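Local coordinates for putative regulator (Escherichia coli O6, PDB 3HFI), which probably regulates transcription as a DNA-binding protein, with a UTRA domain that, as in related regulators, is likely to sense a small effector molecule, at residues V138-S141 with R142-V146; N37-V40 with A41-R45. All coordinates share one frame; numbering follows the deposited sequence.

Interaction 1 of 2, residues V138-S141 with R142-V146; sequences VFFS and RELPV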
loop_
_atom_site.group_PDB
_atom_site.type_symbol
_atom_site.label_atom_id
_atom_site.label_comp_id
_atom_site.label_asym_id
_atom_site.label_seq_id
_atom_site.Cartn_x
_atom_site.Cartn_y
_atom_site.Cartn_z
ATOM N N VAL A 138 3.430 -5.936 -7.514
ATOM C CA VAL A 138 2.744 -4.889 -8.276
ATOM C C VAL A 138 2.440 -5.415 -9.676
ATOM O O VAL A 138 3.301 -6.032 -10.296
ATOM C CB VAL A 138 3.616 -3.600 -8.320
ATOM C CG1 VAL A 138 2.924 -2.488 -9.144
ATOM C CG2 VAL A 138 3.897 -3.098 -6.858
ATOM N N PHE A 139 1.194 -5.207 -10.148
ATOM C CA PHE A 139 0.655 -5.834 -11.350
ATOM C C PHE A 139 0.116 -4.770 -12.281
ATOM O O PHE A 139 -0.508 -3.790 -11.834
ATOM C CB PHE A 139 -0.551 -6.695 -11.048
ATOM C CG PHE A 139 -0.295 -7.900 -10.188
ATOM C CD1 PHE A 139 -0.369 -9.167 -10.720
ATOM C CD2 PHE A 139 -0.116 -7.764 -8.827
ATOM C CE1 PHE A 139 -0.219 -10.297 -9.899
ATOM C CE2 PHE A 139 0.040 -8.864 -7.980
ATOM C CZ PHE A 139 -0.019 -10.149 -8.528
ATOM N N PHE A 140 0.299 -4.992 -13.584
ATOM C CA PHE A 140 -0.490 -4.309 -14.580
ATOM C C PHE A 140 -1.879 -4.899 -14.715
ATOM O O PHE A 140 -2.865 -4.209 -14.867
ATOM C CB PHE A 140 0.200 -4.455 -15.918
ATOM C CG PHE A 140 1.469 -3.664 -16.055
ATOM C CD1 PHE A 140 1.549 -2.334 -15.634
ATOM C CD2 PHE A 140 2.581 -4.245 -16.641
ATOM C CE1 PHE A 140 2.731 -1.618 -15.809
ATOM C CE2 PHE A 140 3.766 -3.507 -16.855
ATOM C CZ PHE A 140 3.834 -2.213 -16.440
ATOM N N SER A 141 -1.972 -6.201 -14.740
ATOM C CA SER A 141 -3.255 -6.825 -14.837
ATOM C C SER A 141 -3.169 -7.979 -13.897
ATOM O O SER A 141 -2.072 -8.340 -13.445
ATOM C CB SER A 141 -3.570 -7.327 -16.249
ATOM O OG SER A 141 -2.724 -8.422 -16.605
ATOM N N ARG A 142 -4.322 -8.565 -13.634
ATOM C CA ARG A 142 -4.422 -9.644 -12.696
ATOM C C ARG A 142 -3.449 -10.749 -13.064
ATOM O O ARG A 142 -2.928 -11.417 -12.202
ATOM C CB ARG A 142 -5.857 -10.188 -12.694
ATOM C CG ARG A 142 -6.220 -10.904 -11.429
ATOM C CD ARG A 142 -7.635 -11.469 -11.508
ATOM N NE ARG A 142 -8.655 -10.421 -11.381
ATOM C CZ ARG A 142 -9.058 -9.857 -10.230
ATOM N NH1 ARG A 142 -8.537 -10.212 -9.048
ATOM N NH2 ARG A 142 -10.006 -8.914 -10.264
ATOM N N GLU A 143 -3.161 -10.937 -14.334
ATOM C CA GLU A 143 -2.271 -12.008 -14.735
ATOM C C GLU A 143 -0.872 -11.579 -15.140
ATOM O O GLU A 143 -0.114 -12.390 -15.593
ATOM C CB GLU A 143 -2.878 -12.740 -15.944
ATOM C CG GLU A 143 -4.192 -13.470 -15.629
ATOM C CD GLU A 143 -5.439 -12.786 -16.225
ATOM O OE1 GLU A 143 -5.582 -12.833 -17.477
ATOM O OE2 GLU A 143 -6.290 -12.244 -15.464
ATOM N N LEU A 144 -0.534 -10.312 -14.973
ATOM C CA LEU A 144 0.732 -9.774 -15.415
ATOM C C LEU A 144 1.401 -8.918 -14.322
ATOM O O LEU A 144 1.248 -7.700 -14.290
ATOM C CB LEU A 144 0.473 -8.941 -16.662
ATOM C CG LEU A 144 1.582 -8.415 -17.541
ATOM C CD1 LEU A 144 2.473 -9.584 -18.033
ATOM C CD2 LEU A 144 0.867 -7.694 -18.741
ATOM N N PRO A 145 2.181 -9.546 -13.430
ATOM C CA PRO A 145 3.036 -8.832 -12.510
ATOM C C PRO A 145 4.126 -8.075 -13.249
ATOM O O PRO A 145 4.487 -8.452 -14.364
ATOM C CB PRO A 145 3.648 -9.965 -11.634
ATOM C CG PRO A 145 2.877 -11.134 -11.922
ATOM C CD PRO A 145 2.412 -10.986 -13.333
ATOM N N VAL A 146 4.574 -6.954 -12.685
ATOM C CA VAL A 146 5.664 -6.185 -13.279
ATOM C C VAL A 146 6.821 -5.963 -12.300
ATOM O O VAL A 146 7.973 -5.833 -12.726
ATOM C CB VAL A 146 5.218 -4.853 -13.861
ATOM C CG1 VAL A 146 4.610 -3.895 -12.799
ATOM C CG2 VAL A 146 6.421 -4.163 -14.588
#
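Phe140 lays one face of its ring against Val146, an aromatic-aliphatic pair that packs across the hairpin where the chain turns a corner at Phe140. Val146 CB stands 4.0 Å from the centroid of the Phe140 ring in a CH-pi contact, 27° off the ring normal, while CG2 of the same valine comes to 3.6 Å from Phe140 CE2. The valine places CG2 anti to its own nitrogen and CG1 in the cleft between nitrogen and carbonyl carbon (chi1 62°), a setting that brings both methyls to the phenyl ring. Phe139 leaves the chain in a different direction: its ring crosses the pyrrolidine of Pro145 at a slant, Phe139 CE1 lying 3.8 Å from Pro145 CG, and Pro145 CB sits over one ring face.

Phe140 and Ser141 both stand opposite Leu144, a classic beta bulge, with Phe140 N hydrogen-bonded to Leu144 O at 3.0 Å. Farther along the hairpin of strands 130-139 and 144-153, Val146 N meets Val138 O at 2.9 Å in an almost straight hydrogen bond. A type I turn from Ser141 to Leu144 is closed by Leu144 N, which donates to Ser141 O at 2.9 Å from above the carbonyl plane, not on a lone pair. Ser141 OG packs 3.2 Å from Leu144 CB while taking a weak hydrogen bond from Glu143 N. The chemistry implies a division of labour: backbone bonds set the bulged register, and the two phenylalanines carry packing to different neighbours, Phe140 to Ile95 of helix 91-99, which also touches Val146, and Phe139 to Tyr105 and Glu107 of strand 105-114.

Interaction 2 of 2, residues N37-V40 with A41-R45; sequences NRYV and AEKLR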
loop_
_atom_site.group_PDB
_atom_site.type_symbol
_atom_site.label_atom_id
_atom_site.label_comp_id
_atom_site.label_asym_id
_atom_site.label_seq_id
_atom_site.Cartn_x
_atom_site.Cartn_y
_atom_site.Cartn_z
ATOM N N ASN A 37 15.873 -15.237 -9.345
ATOM C CA ASN A 37 15.958 -16.535 -8.645
ATOM C C ASN A 37 14.592 -17.178 -8.646
ATOM O O ASN A 37 13.629 -16.567 -9.117
ATOM C CB ASN A 37 16.565 -16.441 -7.235
ATOM C CG ASN A 37 15.669 -15.736 -6.239
ATOM O OD1 ASN A 37 14.455 -15.759 -6.329
ATOM N ND2 ASN A 37 16.307 -15.097 -5.257
ATOM N N ARG A 38 14.514 -18.427 -8.216
ATOM C CA ARG A 38 13.281 -19.173 -8.355
ATOM C C ARG A 38 12.141 -18.461 -7.643
ATOM O O ARG A 38 11.013 -18.371 -8.167
ATOM C CB ARG A 38 13.403 -20.599 -7.811
ATOM C CG ARG A 38 14.084 -21.579 -8.766
ATOM C CD ARG A 38 14.453 -22.892 -8.049
ATOM N NE ARG A 38 15.352 -22.567 -6.929
ATOM C CZ ARG A 38 16.692 -22.601 -6.964
ATOM N NH1 ARG A 38 17.343 -23.019 -8.056
ATOM N NH2 ARG A 38 17.396 -22.235 -5.880
ATOM N N TYR A 39 12.404 -17.937 -6.452
ATOM C CA TYR A 39 11.292 -17.297 -5.678
ATOM C C TYR A 39 10.803 -16.069 -6.374
ATOM O O TYR A 39 9.623 -15.877 -6.556
ATOM C CB TYR A 39 11.796 -16.929 -4.300
ATOM C CG TYR A 39 10.757 -16.288 -3.418
ATOM C CD1 TYR A 39 9.665 -17.040 -2.953
ATOM C CD2 TYR A 39 10.887 -14.948 -3.015
ATOM C CE1 TYR A 39 8.723 -16.483 -2.108
ATOM C CE2 TYR A 39 9.930 -14.370 -2.156
ATOM C CZ TYR A 39 8.846 -15.153 -1.715
ATOM O OH TYR A 39 7.856 -14.639 -0.893
ATOM N N VAL A 40 11.744 -15.239 -6.814
ATOM C CA VAL A 40 11.391 -14.030 -7.515
ATOM C C VAL A 40 10.720 -14.319 -8.862
ATOM O O VAL A 40 9.755 -13.639 -9.273
ATOM C CB VAL A 40 12.614 -13.156 -7.715
ATOM C CG1 VAL A 40 12.294 -12.063 -8.706
ATOM C CG2 VAL A 40 13.068 -12.531 -6.368
ATOM N N ALA A 41 11.230 -15.335 -9.566
ATOM C CA ALA A 41 10.637 -15.705 -10.835
ATOM C C ALA A 41 9.194 -16.141 -10.653
ATOM O O ALA A 41 8.356 -15.745 -11.437
ATOM C CB ALA A 41 11.493 -16.804 -11.572
ATOM N N GLU A 42 8.906 -16.968 -9.656
ATOM C CA GLU A 42 7.507 -17.371 -9.306
ATOM C C GLU A 42 6.614 -16.160 -8.986
ATOM O O GLU A 42 5.508 -15.997 -9.518
ATOM C CB GLU A 42 7.580 -18.365 -8.105
ATOM C CG GLU A 42 6.272 -18.846 -7.377
ATOM C CD GLU A 42 6.588 -19.477 -5.935
ATOM O OE1 GLU A 42 7.727 -20.023 -5.726
ATOM O OE2 GLU A 42 5.712 -19.418 -5.005
ATOM N N LYS A 43 7.110 -15.242 -8.161
ATOM C CA LYS A 43 6.329 -14.020 -7.911
ATOM C C LYS A 43 6.011 -13.257 -9.183
ATOM O O LYS A 43 4.894 -12.836 -9.402
ATOM C CB LYS A 43 7.124 -13.124 -6.995
ATOM C CG LYS A 43 7.357 -13.747 -5.619
ATOM C CD LYS A 43 6.050 -13.839 -4.920
ATOM C CE LYS A 43 6.201 -14.384 -3.550
ATOM N NZ LYS A 43 4.875 -14.218 -2.909
ATOM N N LEU A 44 7.013 -13.035 -10.036
ATOM C CA LEU A 44 6.814 -12.242 -11.234
ATOM C C LEU A 44 6.226 -13.044 -12.405
ATOM O O LEU A 44 5.932 -12.499 -13.460
ATOM C CB LEU A 44 8.130 -11.623 -11.637
ATOM C CG LEU A 44 8.679 -10.421 -10.848
ATOM C CD1 LEU A 44 10.070 -10.070 -11.349
ATOM C CD2 LEU A 44 7.752 -9.220 -10.978
ATOM N N ARG A 45 6.022 -14.337 -12.217
ATOM C CA ARG A 45 5.567 -15.231 -13.281
ATOM C C ARG A 45 6.436 -15.174 -14.507
ATOM O O ARG A 45 5.958 -14.985 -15.623
ATOM C CB ARG A 45 4.090 -14.981 -13.597
ATOM C CG ARG A 45 3.295 -15.047 -12.308
ATOM C CD ARG A 45 1.794 -14.979 -12.429
ATOM N NE ARG A 45 1.278 -14.592 -11.105
ATOM C CZ ARG A 45 0.020 -14.233 -10.815
ATOM N NH1 ARG A 45 -0.938 -14.222 -11.762
ATOM N NH2 ARG A 45 -0.282 -13.917 -9.535
#
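Asn37 O accepts a hydrogen bond from Ala41 N at 2.7 Å, the shortest of this helical turn, and the Ala41 methyl closes in beside the same carbonyl, with CB 3.3 Å from that oxygen. The side chain of Asn37 works in concert with its backbone: OD1 accepts from Val40 N at 2.8 Å in an almost straight hydrogen bond (177°). Asparagine is therefore the N-cap of helix 38-44, a textbook case of a side-chain carbonyl supplying an acceptor to an amide of the first turn.

At the other end, Arg45 adopts positive phi and closes the helix in a Schellman motif, so that this short helix of the UTRA domain is capped at both termini. Between the caps, Tyr39 and Lys43 meet one turn apart. With the tyrosine CG anti to its nitrogen (chi1 -179°) and the lysine bent at chi2 (-67°), the lysine chain is brought over the ring, its CG above one face and its CE 3.3 Å from Tyr39 CZ. The phenol oxygen is hydrogen-bonded to Glu135 of strand 130-139, which ties the ring to the sheet beyond the helix. Val40 and Leu44, one turn apart, lie alongside each other on the same flank of the helix, with Val40 CG1 4.0 Å from Leu44 CD1; Phe148 of strand 144-153 packs against both Val40 and Lys43.

How the interactions relate
Interaction 2 comes first along the chain, in the helix that follows strand 26-35, and interaction 1 lies about a hundred residues later at the tip of the hairpin formed by strands 130-139 and 144-153. Their centres are nevertheless only about 13 Å apart, and they touch: Leu44 CD2 lies 3.6 Å from Val146 C, and the guanidinium of Arg45 packs near the Phe139 ring. The six-stranded antiparallel sheet of the chain places the hairpin next to strands 65-73 and 105-114. The end of helix 38-44 thus meets the hairpin tip directly, so a segment early in the chain is packed against one about a hundred residues later.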